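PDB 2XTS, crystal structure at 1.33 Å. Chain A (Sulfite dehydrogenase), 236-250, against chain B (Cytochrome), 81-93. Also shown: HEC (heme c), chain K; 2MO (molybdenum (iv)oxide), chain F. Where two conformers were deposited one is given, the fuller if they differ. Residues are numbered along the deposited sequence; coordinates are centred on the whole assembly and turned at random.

Chain A (236-250) AVESREETSKYTDLM
Chain B 81-93: SYWPYLSTVYDYV

Chain A runs through this contact as loop and turn, with strand at A:Asp248 and A:Leu249, while chain B leads from a loop into a helix that includes B:Ser87 to B:Val93 and continues beyond. Two CA pairs fix the register: A:Ser239 CA lies 5.4 Å from B:Thr88 CA, and A:Ser244 CA lies 5.9 Å from B:Trp83 CA, so the chain numbers rise in opposite senses. Together the stretches bury 666 Å².

Backbone shape sets up the loop. A:Glu238 has positive phi (61/55), as does A:Tyr246 (56/38), whereas A:Arg240 is at -55/-42. A:Glu242 N donates to A:Ser239 O (3.0 Å) and A:Lys245 N to A:Arg240 O (3.1 Å). Side chains tighten the fold: A:Thr243 OG1 (chi1 p) donates to A:Ser239 O at 2.8 Å, and A:Ser239 N donates to A:Glu242 OE2 at 3.1 Å. On the helix, B:Asp91 N to B:Ser87 O and B:Tyr92 N to B:Thr88 O both measure 2.9 Å.

Two direct hydrogen bonds cross the contact. B:Thr88 OG1 (chi1 m) donates to the backbone A:Glu238 O at 2.8 Å. B:Tyr82 OH (chi1 t, chi2 65°) donates to A:Thr247 OG1 at 2.7 Å; A:Thr247 OG1 (chi1 p) in turn donates to A:Thr243 O, also at 2.7 Å, so the two bonds form a chain. A water adds a bridge, donating to A:Val237 O at 2.7 Å and lying 2.8 Å from B:Ser87 OG in a hydrogen bond.

Several packing contacts accompany these polar links. A:Arg240 (chi1 t, chi2 -91°) lays its CG over the face of the B:Tyr92 ring, 3.8 Å from the centroid and 18° off the normal, a CH-pi contact; B:Tyr92 has chi1 t and chi2 75°. The methyl B:Thr88 CG2 sits 3.3 Å from A:Arg240 N and 3.5 Å from A:Thr243 OG1. A:Leu249 CD1 (chi1 t, chi2 p) meets B:Tyr82 CE1 at 4.1 Å, and A:Thr243 CB lies 3.9 Å from B:Pro84 CD. A:Ser244 CA stands over one face of the B:Trp83 ring (chi1 m, chi2 31°).

A:Arg240 and A:Ser244 bind the heme c propionates. A:Arg240 NE and NH2 each donate to HEC O1A at 2.9 Å; NH2 also reaches HEC O1D at 3.0 Å. A:Ser244 OG (chi1 t) donates to HEC O1A at 2.7 Å. Within chain A, A:Arg240 NH1 salt-bridges A:Glu241 OE2 at 2.6 Å. Separately, A:Tyr246, whose CA-to-CB bond points away from the chain B stretch, donates from OH to 2MO OT2 at 2.5 Å.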

# COMPACT_ATOMS: atom_id res chain seq x y z
N ALA A 236 13.30 -24.58 -23.77
CA ALA A 236 12.37 -23.48 -23.77
C ALA A 236 11.24 -23.79 -24.74
O ALA A 236 11.46 -24.40 -25.79
CB ALA A 236 13.09 -22.20 -24.15
N VAL A 237 10.03 -23.34 -24.43
CA VAL A 237 8.93 -23.56 -25.34
C VAL A 237 9.03 -22.68 -26.60
O VAL A 237 8.65 -23.09 -27.68
CB VAL A 237 7.59 -23.33 -24.60
CG1 VAL A 237 6.41 -23.35 -25.57
CG2 VAL A 237 7.44 -24.35 -23.46
N GLU A 238 9.57 -21.47 -26.43
CA GLU A 238 9.65 -20.47 -27.51
C GLU A 238 8.24 -20.12 -27.97
O GLU A 238 7.85 -20.22 -29.15
CB GLU A 238 10.57 -20.89 -28.66
CG GLU A 238 11.95 -21.32 -28.18
CD GLU A 238 12.88 -20.19 -27.79
OE1 GLU A 238 12.43 -19.18 -27.22
OE2 GLU A 238 14.08 -20.34 -28.07
N SER A 239 7.46 -19.72 -26.99
CA SER A 239 6.11 -19.29 -27.18
C SER A 239 5.99 -17.92 -27.84
O SER A 239 6.98 -17.22 -28.05
CB SER A 239 5.44 -19.24 -25.82
OG SER A 239 6.10 -18.24 -25.06
N ARG A 240 4.77 -17.53 -28.19
CA ARG A 240 4.54 -16.26 -28.89
C ARG A 240 5.14 -15.07 -28.14
O ARG A 240 5.73 -14.17 -28.75
CB ARG A 240 3.04 -16.09 -29.15
CG ARG A 240 2.64 -14.92 -30.03
CD ARG A 240 2.34 -13.65 -29.29
NE ARG A 240 1.85 -12.66 -30.22
CZ ARG A 240 1.14 -11.58 -29.89
NH1 ARG A 240 0.85 -11.32 -28.63
NH2 ARG A 240 0.73 -10.76 -30.84
N GLU A 241 4.97 -15.08 -26.82
CA GLU A 241 5.45 -13.99 -25.99
C GLU A 241 6.94 -14.01 -25.69
O GLU A 241 7.42 -13.24 -24.86
CB GLU A 241 4.62 -13.83 -24.71
CG GLU A 241 3.12 -13.55 -24.99
CD GLU A 241 2.79 -12.32 -25.83
OE1 GLU A 241 3.65 -11.47 -26.07
OE2 GLU A 241 1.62 -12.20 -26.28
N GLU A 242 7.69 -14.86 -26.39
CA GLU A 242 9.14 -14.80 -26.31
C GLU A 242 9.80 -15.01 -27.65
O GLU A 242 11.01 -15.16 -27.72
CB GLU A 242 9.67 -15.74 -25.23
CG GLU A 242 9.39 -17.20 -25.49
CD GLU A 242 9.35 -18.08 -24.23
OE1 GLU A 242 9.43 -17.55 -23.10
OE2 GLU A 242 9.19 -19.32 -24.42
N THR A 243 9.01 -14.88 -28.73
CA THR A 243 9.50 -15.00 -30.10
C THR A 243 9.01 -13.79 -30.90
O THR A 243 9.77 -12.87 -31.21
CB THR A 243 9.06 -16.34 -30.77
OG1 THR A 243 7.63 -16.49 -30.66
CG2 THR A 243 9.74 -17.54 -30.12
N SER A 244 7.73 -13.77 -31.21
CA SER A 244 7.13 -12.62 -31.85
C SER A 244 7.30 -11.36 -31.01
O SER A 244 7.65 -10.30 -31.52
CB SER A 244 5.64 -12.87 -32.08
OG SER A 244 5.04 -11.74 -32.69
N LYS A 245 7.03 -11.49 -29.71
CA LYS A 245 7.08 -10.39 -28.76
C LYS A 245 8.18 -10.65 -27.74
O LYS A 245 8.68 -11.77 -27.61
CB LYS A 245 5.72 -10.25 -28.11
CG LYS A 245 4.59 -10.07 -29.13
CD LYS A 245 4.71 -8.78 -29.96
CE LYS A 245 3.49 -8.62 -30.84
NZ LYS A 245 3.49 -7.32 -31.53
N TYR A 246 8.60 -9.58 -27.08
CA TYR A 246 9.65 -9.60 -26.05
C TYR A 246 10.94 -10.20 -26.62
O TYR A 246 11.71 -10.86 -25.93
CB TYR A 246 9.17 -10.20 -24.71
CG TYR A 246 7.85 -9.58 -24.35
CD1 TYR A 246 7.78 -8.28 -23.87
CD2 TYR A 246 6.67 -10.24 -24.61
CE1 TYR A 246 6.53 -7.68 -23.60
CE2 TYR A 246 5.44 -9.65 -24.36
CZ TYR A 246 5.37 -8.39 -23.89
OH TYR A 246 4.11 -7.85 -23.72
N THR A 247 11.18 -9.86 -27.88
CA THR A 247 12.46 -10.03 -28.56
C THR A 247 12.81 -8.68 -29.13
O THR A 247 11.92 -7.91 -29.49
CB THR A 247 12.39 -11.08 -29.67
OG1 THR A 247 11.32 -10.75 -30.57
CG2 THR A 247 12.15 -12.47 -29.10
N ASP A 248 14.10 -8.37 -29.22
CA ASP A 248 14.55 -6.98 -29.32
C ASP A 248 15.42 -6.85 -30.59
O ASP A 248 16.58 -7.29 -30.63
CB ASP A 248 15.39 -6.61 -28.08
CG ASP A 248 14.76 -7.02 -26.77
OD1 ASP A 248 13.53 -7.23 -26.73
OD2 ASP A 248 15.54 -7.15 -25.79
N LEU A 249 14.85 -6.26 -31.63
CA LEU A 249 15.47 -6.21 -32.94
C LEU A 249 16.67 -5.28 -32.91
O LEU A 249 16.58 -4.15 -32.39
CB LEU A 249 14.46 -5.78 -34.00
CG LEU A 249 14.88 -5.81 -35.47
CD1 LEU A 249 15.13 -7.23 -35.93
CD2 LEU A 249 13.83 -5.15 -36.32
N MET A 250 17.79 -5.75 -33.47
CA MET A 250 19.09 -5.06 -33.46
C MET A 250 19.44 -4.54 -34.85
O MET A 250 18.78 -4.89 -35.82
CB MET A 250 20.15 -6.01 -32.93
CG MET A 250 19.85 -6.48 -31.52
SD MET A 250 20.12 -5.20 -30.27
CE MET A 250 21.92 -5.15 -30.18
N SER B 81 8.29 -13.11 -42.03
CA SER B 81 9.48 -12.28 -42.04
C SER B 81 10.32 -12.39 -40.78
O SER B 81 11.50 -12.06 -40.82
CB SER B 81 9.14 -10.80 -42.28
OG SER B 81 8.61 -10.22 -41.12
N TYR B 82 9.72 -12.83 -39.69
CA TYR B 82 10.34 -12.69 -38.38
C TYR B 82 10.26 -13.89 -37.46
O TYR B 82 11.19 -14.11 -36.70
CB TYR B 82 9.73 -11.48 -37.66
CG TYR B 82 10.41 -11.06 -36.38
CD1 TYR B 82 11.70 -10.57 -36.39
CD2 TYR B 82 9.75 -11.11 -35.18
CE1 TYR B 82 12.32 -10.14 -35.22
CE2 TYR B 82 10.36 -10.70 -34.00
CZ TYR B 82 11.66 -10.20 -34.02
OH TYR B 82 12.28 -9.75 -32.88
N TRP B 83 9.17 -14.64 -37.47
CA TRP B 83 9.08 -15.71 -36.46
C TRP B 83 10.07 -16.82 -36.74
O TRP B 83 10.31 -17.18 -37.89
CB TRP B 83 7.68 -16.33 -36.41
CG TRP B 83 6.59 -15.46 -35.87
CD1 TRP B 83 6.48 -14.10 -35.94
CD2 TRP B 83 5.43 -15.91 -35.18
NE1 TRP B 83 5.31 -13.68 -35.37
CE2 TRP B 83 4.65 -14.78 -34.89
CE3 TRP B 83 4.97 -17.16 -34.80
CZ2 TRP B 83 3.47 -14.87 -34.19
CZ3 TRP B 83 3.78 -17.25 -34.14
CH2 TRP B 83 3.04 -16.12 -33.85
N PRO B 84 10.61 -17.42 -35.68
CA PRO B 84 11.62 -18.46 -35.89
C PRO B 84 11.08 -19.85 -36.13
O PRO B 84 11.73 -20.61 -36.84
CB PRO B 84 12.46 -18.40 -34.60
CG PRO B 84 11.52 -17.89 -33.56
CD PRO B 84 10.62 -16.92 -34.28
N TYR B 85 9.94 -20.19 -35.51
CA TYR B 85 9.46 -21.57 -35.44
C TYR B 85 7.99 -21.70 -35.79
O TYR B 85 7.15 -20.92 -35.32
CB TYR B 85 9.67 -22.17 -34.02
CG TYR B 85 11.10 -22.06 -33.54
CD1 TYR B 85 12.13 -22.66 -34.25
CD2 TYR B 85 11.43 -21.28 -32.44
CE1 TYR B 85 13.45 -22.50 -33.85
CE2 TYR B 85 12.75 -21.10 -32.04
CZ TYR B 85 13.75 -21.73 -32.74
OH TYR B 85 15.06 -21.55 -32.36
N LEU B 86 7.67 -22.75 -36.54
CA LEU B 86 6.30 -23.07 -36.84
C LEU B 86 5.51 -23.52 -35.60
O LEU B 86 4.30 -23.29 -35.51
CB LEU B 86 6.21 -24.12 -37.94
CG LEU B 86 4.82 -24.33 -38.52
CD1 LEU B 86 4.41 -23.08 -39.26
CD2 LEU B 86 4.81 -25.50 -39.46
N SER B 87 6.19 -24.17 -34.66
CA SER B 87 5.53 -24.61 -33.45
C SER B 87 4.71 -23.49 -32.80
O SER B 87 3.60 -23.73 -32.35
CB SER B 87 6.54 -25.15 -32.44
OG SER B 87 7.57 -24.21 -32.19
N THR B 88 5.30 -22.30 -32.74
CA THR B 88 4.67 -21.17 -32.07
C THR B 88 3.36 -20.79 -32.76
O THR B 88 2.41 -20.36 -32.11
CB THR B 88 5.61 -19.97 -32.11
OG1 THR B 88 6.95 -20.38 -31.81
CG2 THR B 88 5.18 -18.90 -31.13
N VAL B 89 3.32 -20.91 -34.08
CA VAL B 89 2.12 -20.57 -34.87
C VAL B 89 0.99 -21.51 -34.48
O VAL B 89 -0.07 -21.09 -34.10
CB VAL B 89 2.38 -20.69 -36.40
CG1 VAL B 89 1.12 -20.35 -37.16
CG2 VAL B 89 3.53 -19.80 -36.85
N TYR B 90 1.26 -22.81 -34.53
CA TYR B 90 0.26 -23.79 -34.16
C TYR B 90 -0.23 -23.54 -32.72
O TYR B 90 -1.42 -23.50 -32.45
CB TYR B 90 0.84 -25.22 -34.32
CG TYR B 90 -0.18 -26.27 -34.04
CD1 TYR B 90 -0.57 -26.54 -32.73
CD2 TYR B 90 -0.82 -26.97 -35.07
CE1 TYR B 90 -1.55 -27.46 -32.44
CE2 TYR B 90 -1.79 -27.92 -34.78
CZ TYR B 90 -2.14 -28.15 -33.47
OH TYR B 90 -3.12 -29.08 -33.22
N ASP B 91 0.72 -23.43 -31.80
CA ASP B 91 0.39 -23.37 -30.39
C ASP B 91 -0.43 -22.12 -30.04
O ASP B 91 -1.47 -22.21 -29.39
CB ASP B 91 1.73 -23.40 -29.63
CG ASP B 91 1.61 -23.50 -28.11
OD1 ASP B 91 0.48 -23.46 -27.56
OD2 ASP B 91 2.70 -23.64 -27.47
N TYR B 92 0.05 -20.97 -30.48
CA TYR B 92 -0.62 -19.73 -30.17
C TYR B 92 -2.02 -19.70 -30.79
O TYR B 92 -2.98 -19.28 -30.16
CB TYR B 92 0.20 -18.53 -30.68
CG TYR B 92 -0.44 -17.20 -30.39
CD1 TYR B 92 -0.42 -16.68 -29.10
CD2 TYR B 92 -1.06 -16.47 -31.39
CE1 TYR B 92 -1.02 -15.47 -28.82
CE2 TYR B 92 -1.68 -15.27 -31.10
CZ TYR B 92 -1.63 -14.75 -29.83
OH TYR B 92 -2.21 -13.53 -29.59
N VAL B 93 -2.15 -20.11 -32.06
CA VAL B 93 -3.47 -20.11 -32.70
C VAL B 93 -4.43 -21.04 -31.94
O VAL B 93 -5.56 -20.67 -31.66
CB VAL B 93 -3.38 -20.47 -34.19
CG1 VAL B 93 -4.76 -20.77 -34.77
CG2 VAL B 93 -2.67 -19.35 -34.97
FE HEC K . -5.62 -13.12 -34.37
CHA HEC K . -2.74 -11.99 -32.99
CHB HEC K . -3.92 -15.70 -35.79
CHC HEC K . -8.53 -14.41 -35.44
CHD HEC K . -7.20 -10.26 -33.52
NA HEC K . -3.71 -13.73 -34.39
C1A HEC K . -2.65 -13.08 -33.80
C2A HEC K . -1.42 -13.75 -34.13
C3A HEC K . -1.75 -14.79 -34.91
C4A HEC K . -3.19 -14.78 -35.08
CMA HEC K . -0.83 -15.85 -35.55
CAA HEC K . -0.01 -13.32 -33.66
CBA HEC K . 0.55 -12.19 -34.53
CGA HEC K . 1.95 -11.80 -34.16
O1A HEC K . 2.32 -11.87 -32.99
O2A HEC K . 2.68 -11.47 -35.12
NB HEC K . -6.14 -14.75 -35.36
C1B HEC K . -5.29 -15.73 -35.87
C2B HEC K . -6.10 -16.84 -36.34
C3B HEC K . -7.38 -16.47 -36.27
C4B HEC K . -7.43 -15.17 -35.64
CMB HEC K . -5.49 -18.07 -37.03
CAB HEC K . -8.62 -17.28 -36.64
CBB HEC K . -8.57 -18.67 -35.95
NC HEC K . -7.52 -12.43 -34.46
C1C HEC K . -8.58 -13.12 -34.98
C2C HEC K . -9.75 -12.29 -34.91
C3C HEC K . -9.38 -11.12 -34.36
C4C HEC K . -7.96 -11.19 -34.13
CMC HEC K . -11.16 -12.72 -35.36
CAC HEC K . -10.15 -9.83 -34.10
CBC HEC K . -11.50 -9.87 -33.47
ND HEC K . -5.06 -11.44 -33.42
C1D HEC K . -5.92 -10.42 -33.06
C2D HEC K . -5.25 -9.48 -32.19
C3D HEC K . -3.89 -10.03 -32.00
C4D HEC K . -3.84 -11.22 -32.80
CMD HEC K . -5.79 -8.25 -31.49
CAD HEC K . -2.81 -9.42 -31.13
CBD HEC K . -2.93 -9.99 -29.72
CGD HEC K . -1.86 -9.49 -28.79
O1D HEC K . -0.88 -8.86 -29.25
O2D HEC K . -1.95 -9.82 -27.59
MO 2MO F . 4.60 -6.04 -20.48
OT1 2MO F . 6.25 -6.74 -20.40
OT2 2MO F . 3.97 -5.75 -22.31
O HOH W 1 6.87 -23.15 -29.75